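Glycerol dehydrogenase (Schizosaccharomyces pombe, PDB 1TA9) catalyses the NAD(+)-dependent oxidation of glycerol to dihydroxyacetone, a step in glycerol assimilation, and carries a zinc ion in its active site. Local coordinates at residues Gln199-Tyr204 against Thr249-Gly254; Asp232-Trp237 against Asn356-Phe361. All blocks are in the same frame, centred on the assembly; numbering follows the deposited sequence.

Contact 1: residues Gln199-Tyr204 against Thr249-Gly254; sequences QKYSFY and TSFAGG
Phe251 meets Phe203 and Tyr201 with its ring, and the turn that carries it can be followed along 249-254. Ser250 opens a type I beta turn, closed by the bond from Gly253 N to Ser250 O at 3.0 Å. Its hydroxyl adds an ST turn, since OG accepts from Ala252 N at 3.0 Å with an N-H...O angle of 147°. Phe251 follows; its CB does not head straight for the strand, but the end of the ring comes closer. There CD2 lies 4.0 Å from Phe203 CE2, and the ring planes are inclined at 47° with centroids 5.7 Å apart, an oblique aromatic pair. Phe203 CE2 also sits 4.0 Å from Phe251 O, which approaches the Phe203 ring at its edge and in its plane. Phe203 reaches this place because CG stands anti to its carbonyl carbon (chi1 -64°). Tyr201 contributes more loosely: its CD2 comes to 4.4 Å from Phe251 CE2, beside the edge of the Phe251 ring. Replacing Phe203 by an alanine would probably open a gap beside Phe251 and leave that ring freer to turn. The contact joins strand 198-203 of a two-stranded antiparallel sheet to the loop between helices 223-245 and 258-284. Leu188 of the partner strand 188-192, probably an NAD(+)-binding residue, touches both phenylalanines, while Ala252 packs on strand 64-67.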
loop_
_atom_site.group_PDB
_atom_site.type_symbol
_atom_site.label_atom_id
_atom_site.label_comp_id
_atom_site.label_asym_id
_atom_site.label_seq_id
_atom_site.Cartn_x
_atom_site.Cartn_y
_atom_site.Cartn_z
ATOM N N GLN B 199 27.240 16.130 -38.113
ATOM C CA GLN B 199 28.037 17.347 -37.990
ATOM C C GLN B 199 27.509 18.260 -36.885
ATOM O O GLN B 199 28.239 18.608 -35.955
ATOM C CB GLN B 199 28.058 18.092 -39.323
ATOM N N LYS B 200 26.241 18.647 -36.989
ATOM C CA LYS B 200 25.632 19.521 -35.989
ATOM C C LYS B 200 24.124 19.661 -36.190
ATOM O O LYS B 200 23.567 19.144 -37.155
ATOM C CB LYS B 200 26.290 20.897 -36.033
ATOM N N TYR B 201 23.473 20.358 -35.263
ATOM C CA TYR B 201 22.037 20.591 -35.338
ATOM C C TYR B 201 21.758 22.005 -35.825
ATOM O O TYR B 201 22.314 22.970 -35.301
ATOM C CB TYR B 201 21.379 20.424 -33.964
ATOM C CG TYR B 201 21.329 19.007 -33.451
ATOM C CD1 TYR B 201 20.713 17.997 -34.191
ATOM C CD2 TYR B 201 21.890 18.675 -32.219
ATOM C CE1 TYR B 201 20.658 16.689 -33.715
ATOM C CE2 TYR B 201 21.841 17.374 -31.736
ATOM C CZ TYR B 201 21.226 16.387 -32.488
ATOM O OH TYR B 201 21.195 15.098 -32.017
ATOM N N SER B 202 20.897 22.123 -36.829
ATOM C CA SER B 202 20.522 23.427 -37.358
ATOM C C SER B 202 19.124 23.721 -36.820
ATOM O O SER B 202 18.261 22.840 -36.811
ATOM C CB SER B 202 20.512 23.396 -38.884
ATOM N N PHE B 203 18.904 24.948 -36.363
ATOM C CA PHE B 203 17.606 25.330 -35.817
ATOM C C PHE B 203 16.893 26.377 -36.665
ATOM O O PHE B 203 17.506 27.328 -37.149
ATOM C CB PHE B 203 17.764 25.881 -34.396
ATOM C CG PHE B 203 18.289 24.884 -33.402
ATOM C CD1 PHE B 203 19.563 24.346 -33.538
ATOM C CD2 PHE B 203 17.511 24.495 -32.317
ATOM C CE1 PHE B 203 20.058 23.433 -32.603
ATOM C CE2 PHE B 203 17.995 23.582 -31.376
ATOM C CZ PHE B 203 19.271 23.052 -31.521
ATOM N N TYR B 204 15.593 26.192 -36.852
ATOM C CA TYR B 204 14.792 27.146 -37.600
ATOM C C TYR B 204 14.104 28.009 -36.551
ATOM O O TYR B 204 13.843 27.551 -35.438
ATOM C CB TYR B 204 13.763 26.421 -38.466
ATOM C CG TYR B 204 14.370 25.732 -39.665
ATOM C CD1 TYR B 204 14.976 26.473 -40.683
ATOM C CD2 TYR B 204 14.348 24.343 -39.785
ATOM C CE1 TYR B 204 15.544 25.847 -41.790
ATOM C CE2 TYR B 204 14.914 23.705 -40.889
ATOM C CZ TYR B 204 15.510 24.466 -41.886
ATOM O OH TYR B 204 16.072 23.847 -42.978
ATOM N N THR B 249 19.437 24.610 -20.524
ATOM C CA THR B 249 18.563 25.263 -21.493
ATOM C C THR B 249 17.888 24.211 -22.367
ATOM O O THR B 249 18.524 23.252 -22.798
ATOM C CB THR B 249 19.364 26.224 -22.381
ATOM O OG1 THR B 249 19.985 27.218 -21.556
ATOM C CG2 THR B 249 18.452 26.901 -23.391
ATOM N N SER B 250 16.597 24.395 -22.625
ATOM C CA SER B 250 15.834 23.453 -23.435
ATOM C C SER B 250 16.129 23.631 -24.915
ATOM O O SER B 250 16.779 24.596 -25.320
ATOM C CB SER B 250 14.336 23.662 -23.215
ATOM O OG SER B 250 13.902 24.834 -23.890
ATOM N N PHE B 251 15.638 22.700 -25.723
ATOM C CA PHE B 251 15.836 22.790 -27.163
ATOM C C PHE B 251 14.888 23.827 -27.758
ATOM O O PHE B 251 14.869 24.038 -28.969
ATOM C CB PHE B 251 15.629 21.423 -27.819
ATOM C CG PHE B 251 16.916 20.690 -28.101
ATOM C CD1 PHE B 251 17.867 20.518 -27.099
ATOM C CD2 PHE B 251 17.186 20.196 -29.371
ATOM C CE1 PHE B 251 19.071 19.868 -27.358
ATOM C CE2 PHE B 251 18.389 19.543 -29.641
ATOM C CZ PHE B 251 19.333 19.380 -28.632
ATOM N N ALA B 252 14.101 24.465 -26.892
ATOM C CA ALA B 252 13.171 25.514 -27.307
ATOM C C ALA B 252 13.864 26.858 -27.091
ATOM O O ALA B 252 13.358 27.907 -27.497
ATOM C CB ALA B 252 11.884 25.449 -26.489
ATOM N N GLY B 253 15.017 26.819 -26.425
ATOM C CA GLY B 253 15.789 28.029 -26.195
ATOM C C GLY B 253 15.697 28.709 -24.841
ATOM O O GLY B 253 16.267 29.785 -24.655
ATOM N N GLY B 254 14.996 28.105 -23.887
ATOM C CA GLY B 254 14.881 28.728 -22.579
ATOM C C GLY B 254 14.724 27.710 -21.470
ATOM O O GLY B 254 15.123 26.551 -21.619
#

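Contact 2: residues Asp232-Trp237 against Asn356-Phe361; sequences DALSTW and NNLASF. With K (potassium ion), chain J; ZN (zinc ion), chain I.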
loop_
_atom_site.group_PDB
_atom_site.type_symbol
_atom_site.label_atom_id
_atom_site.label_comp_id
_atom_site.label_asym_id
_atom_site.label_seq_id
_atom_site.Cartn_x
_atom_site.Cartn_y
_atom_site.Cartn_z
ATOM N N ASP B 232 13.047 5.614 -30.891
ATOM C CA ASP B 232 13.336 7.034 -30.797
ATOM C C ASP B 232 12.456 7.637 -29.699
ATOM O O ASP B 232 12.922 8.428 -28.881
ATOM C CB ASP B 232 13.047 7.723 -32.136
ATOM C CG ASP B 232 13.778 9.046 -32.278
ATOM O OD1 ASP B 232 13.425 9.839 -33.177
ATOM O OD2 ASP B 232 14.716 9.283 -31.493
ATOM N N ALA B 233 11.186 7.245 -29.671
ATOM C CA ALA B 233 10.256 7.770 -28.674
ATOM C C ALA B 233 10.663 7.393 -27.242
ATOM O O ALA B 233 10.456 8.168 -26.302
ATOM C CB ALA B 233 8.839 7.277 -28.974
ATOM N N LEU B 234 11.242 6.210 -27.075
ATOM C CA LEU B 234 11.679 5.767 -25.752
ATOM C C LEU B 234 12.756 6.653 -25.123
ATOM O O LEU B 234 12.833 6.762 -23.901
ATOM C CB LEU B 234 12.197 4.326 -25.813
ATOM C CG LEU B 234 11.139 3.222 -25.778
ATOM C CD1 LEU B 234 11.799 1.875 -26.051
ATOM C CD2 LEU B 234 10.447 3.224 -24.421
ATOM N N SER B 235 13.589 7.285 -25.940
ATOM C CA SER B 235 14.641 8.128 -25.385
ATOM C C SER B 235 14.144 9.502 -24.938
ATOM O O SER B 235 14.789 10.164 -24.123
ATOM C CB SER B 235 15.773 8.308 -26.398
ATOM O OG SER B 235 15.385 9.151 -27.462
ATOM N N THR B 236 12.994 9.921 -25.453
ATOM C CA THR B 236 12.442 11.227 -25.118
ATOM C C THR B 236 12.327 11.507 -23.622
ATOM O O THR B 236 12.873 12.497 -23.135
ATOM C CB THR B 236 11.054 11.431 -25.754
ATOM O OG1 THR B 236 11.165 11.334 -27.177
ATOM C CG2 THR B 236 10.497 12.802 -25.391
ATOM N N TRP B 237 11.616 10.651 -22.894
ATOM C CA TRP B 237 11.454 10.865 -21.465
ATOM C C TRP B 237 12.803 10.827 -20.753
ATOM O O TRP B 237 13.081 11.665 -19.896
ATOM C CB TRP B 237 10.523 9.808 -20.859
ATOM C CG TRP B 237 10.295 9.990 -19.387
ATOM C CD1 TRP B 237 9.472 10.903 -18.785
ATOM C CD2 TRP B 237 10.917 9.253 -18.330
ATOM N NE1 TRP B 237 9.547 10.777 -17.417
ATOM C CE2 TRP B 237 10.425 9.771 -17.110
ATOM C CE3 TRP B 237 11.846 8.203 -18.294
ATOM C CZ2 TRP B 237 10.831 9.273 -15.866
ATOM C CZ3 TRP B 237 12.250 7.708 -17.052
ATOM C CH2 TRP B 237 11.741 8.246 -15.857
ATOM N N ASN B 356 17.341 -3.352 -16.503
ATOM C CA ASN B 356 16.660 -4.529 -17.031
ATOM C C ASN B 356 15.218 -4.252 -17.433
ATOM O O ASN B 356 14.735 -4.781 -18.434
ATOM C CB ASN B 356 16.690 -5.677 -16.017
ATOM C CG ASN B 356 18.073 -6.276 -15.859
ATOM O OD1 ASN B 356 18.955 -6.056 -16.689
ATOM N ND2 ASN B 356 18.266 -7.048 -14.798
ATOM N N ASN B 357 14.523 -3.428 -16.661
ATOM C CA ASN B 357 13.141 -3.123 -16.995
ATOM C C ASN B 357 13.040 -2.437 -18.355
ATOM O O ASN B 357 12.126 -2.721 -19.132
ATOM C CB ASN B 357 12.501 -2.258 -15.905
ATOM C CG ASN B 357 12.244 -3.035 -14.625
ATOM O OD1 ASN B 357 12.086 -4.255 -14.650
ATOM N ND2 ASN B 357 12.179 -2.329 -13.504
ATOM N N LEU B 358 13.980 -1.547 -18.655
ATOM C CA LEU B 358 13.959 -0.848 -19.938
ATOM C C LEU B 358 14.458 -1.753 -21.060
ATOM O O LEU B 358 13.855 -1.812 -22.129
ATOM C CB LEU B 358 14.813 0.422 -19.872
ATOM C CG LEU B 358 14.826 1.323 -21.116
ATOM C CD1 LEU B 358 13.406 1.758 -21.468
ATOM C CD2 LEU B 358 15.704 2.543 -20.843
ATOM N N ALA B 359 15.558 -2.457 -20.817
ATOM C CA ALA B 359 16.112 -3.361 -21.819
ATOM C C ALA B 359 15.105 -4.451 -22.194
ATOM O O ALA B 359 14.988 -4.819 -23.366
ATOM C CB ALA B 359 17.398 -3.991 -21.298
ATOM N N SER B 360 14.382 -4.974 -21.205
ATOM C CA SER B 360 13.395 -6.018 -21.478
ATOM C C SER B 360 12.272 -5.475 -22.356
ATOM O O SER B 360 11.782 -6.171 -23.250
ATOM C CB SER B 360 12.815 -6.579 -20.173
ATOM O OG SER B 360 12.259 -5.554 -19.375
ATOM N N PHE B 361 11.865 -4.235 -22.097
ATOM C CA PHE B 361 10.815 -3.598 -22.883
ATOM C C PHE B 361 11.283 -3.451 -24.327
ATOM O O PHE B 361 10.536 -3.746 -25.264
ATOM C CB PHE B 361 10.484 -2.207 -22.327
ATOM C CG PHE B 361 9.324 -1.540 -23.028
ATOM C CD1 PHE B 361 8.014 -1.908 -22.734
ATOM C CD2 PHE B 361 9.544 -0.571 -24.004
ATOM C CE1 PHE B 361 6.934 -1.317 -23.407
ATOM C CE2 PHE B 361 8.473 0.023 -24.680
ATOM C CZ PHE B 361 7.168 -0.352 -24.380
HETATM K K K J . 13.541 11.169 -29.073
HETATM ZN ZN ZN I . 15.758 10.911 -32.594
HETATM O O HOH W 1 14.785 12.366 -27.157
#
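The metal site of the enzyme lies on one side of helix 223-245, and a small apolar contact with helix 352-364 is made from the same helix. In that contact Leu234 supplies both methyls to one side of Phe361: CD2 is 3.8 Å from Phe361 CE2, while CD1 lies 3.9 Å from Phe361 CD2, at the ring edge and in its plane. Phe361 presents this edge because its CG is anti to the backbone N (chi1 -175°). Leu358, one turn earlier, comes alongside more loosely, its CD1 4.4 Å from Leu234 CD2. No hydrogen bond crosses between the segments, and the Leu234 and Leu358 CA atoms remain 9.1 Å apart, so only side-chain ends meet. Leu271 of helix 258-284 also packs on Leu234, and Ala275 of that helix on Phe361.

Asp232 grips zinc unevenly with its carboxylate, OD2 at 2.2 Å and OD1 at 2.6 Å, together with His315 and His333. Potassium is reached by the backbone of the same residue, Asp232 O at 2.8 Å, and by Thr236 OG1 at 3.0 Å; Ser235 OG and Asp232 OD2 are longer ligands, with Asp182 and a water also bound. OD2 thus faces both cations, close to zinc and only at long range from potassium. Ser302 hydrogen-bonds Thr236 OG1, and Glu239 hydrogen-bonds Ser235 OG, second-shell contacts that help fix the potassium ligands. An aspartate and two histidines from separate helices of the helical domain, gathered on one catalytic metal, form the arrangement of the zinc-dependent glycerol dehydrogenases within the iron-containing alcohol dehydrogenase family.

Contact 1 is partly buried, with Phe251 enclosed, whereas contact 2 is a surface contact whose touching residues are all partly exposed. Their centres lie 23 Å apart and their nearest atoms about 9 Å, so neither touches the other. They share no segment, but 249-254 follows the helix that carries 232-237. Both depend on apolar side chains without a hydrogen bond across: aromatic rings between strand and turn in contact 1, aliphatic methyls against one ring between helices in contact 2. Each also borders the active site differently: Tyr201 of contact 1 lies about 7 Å from zinc by its side chain, while contact 2 includes the zinc ligand Asp232.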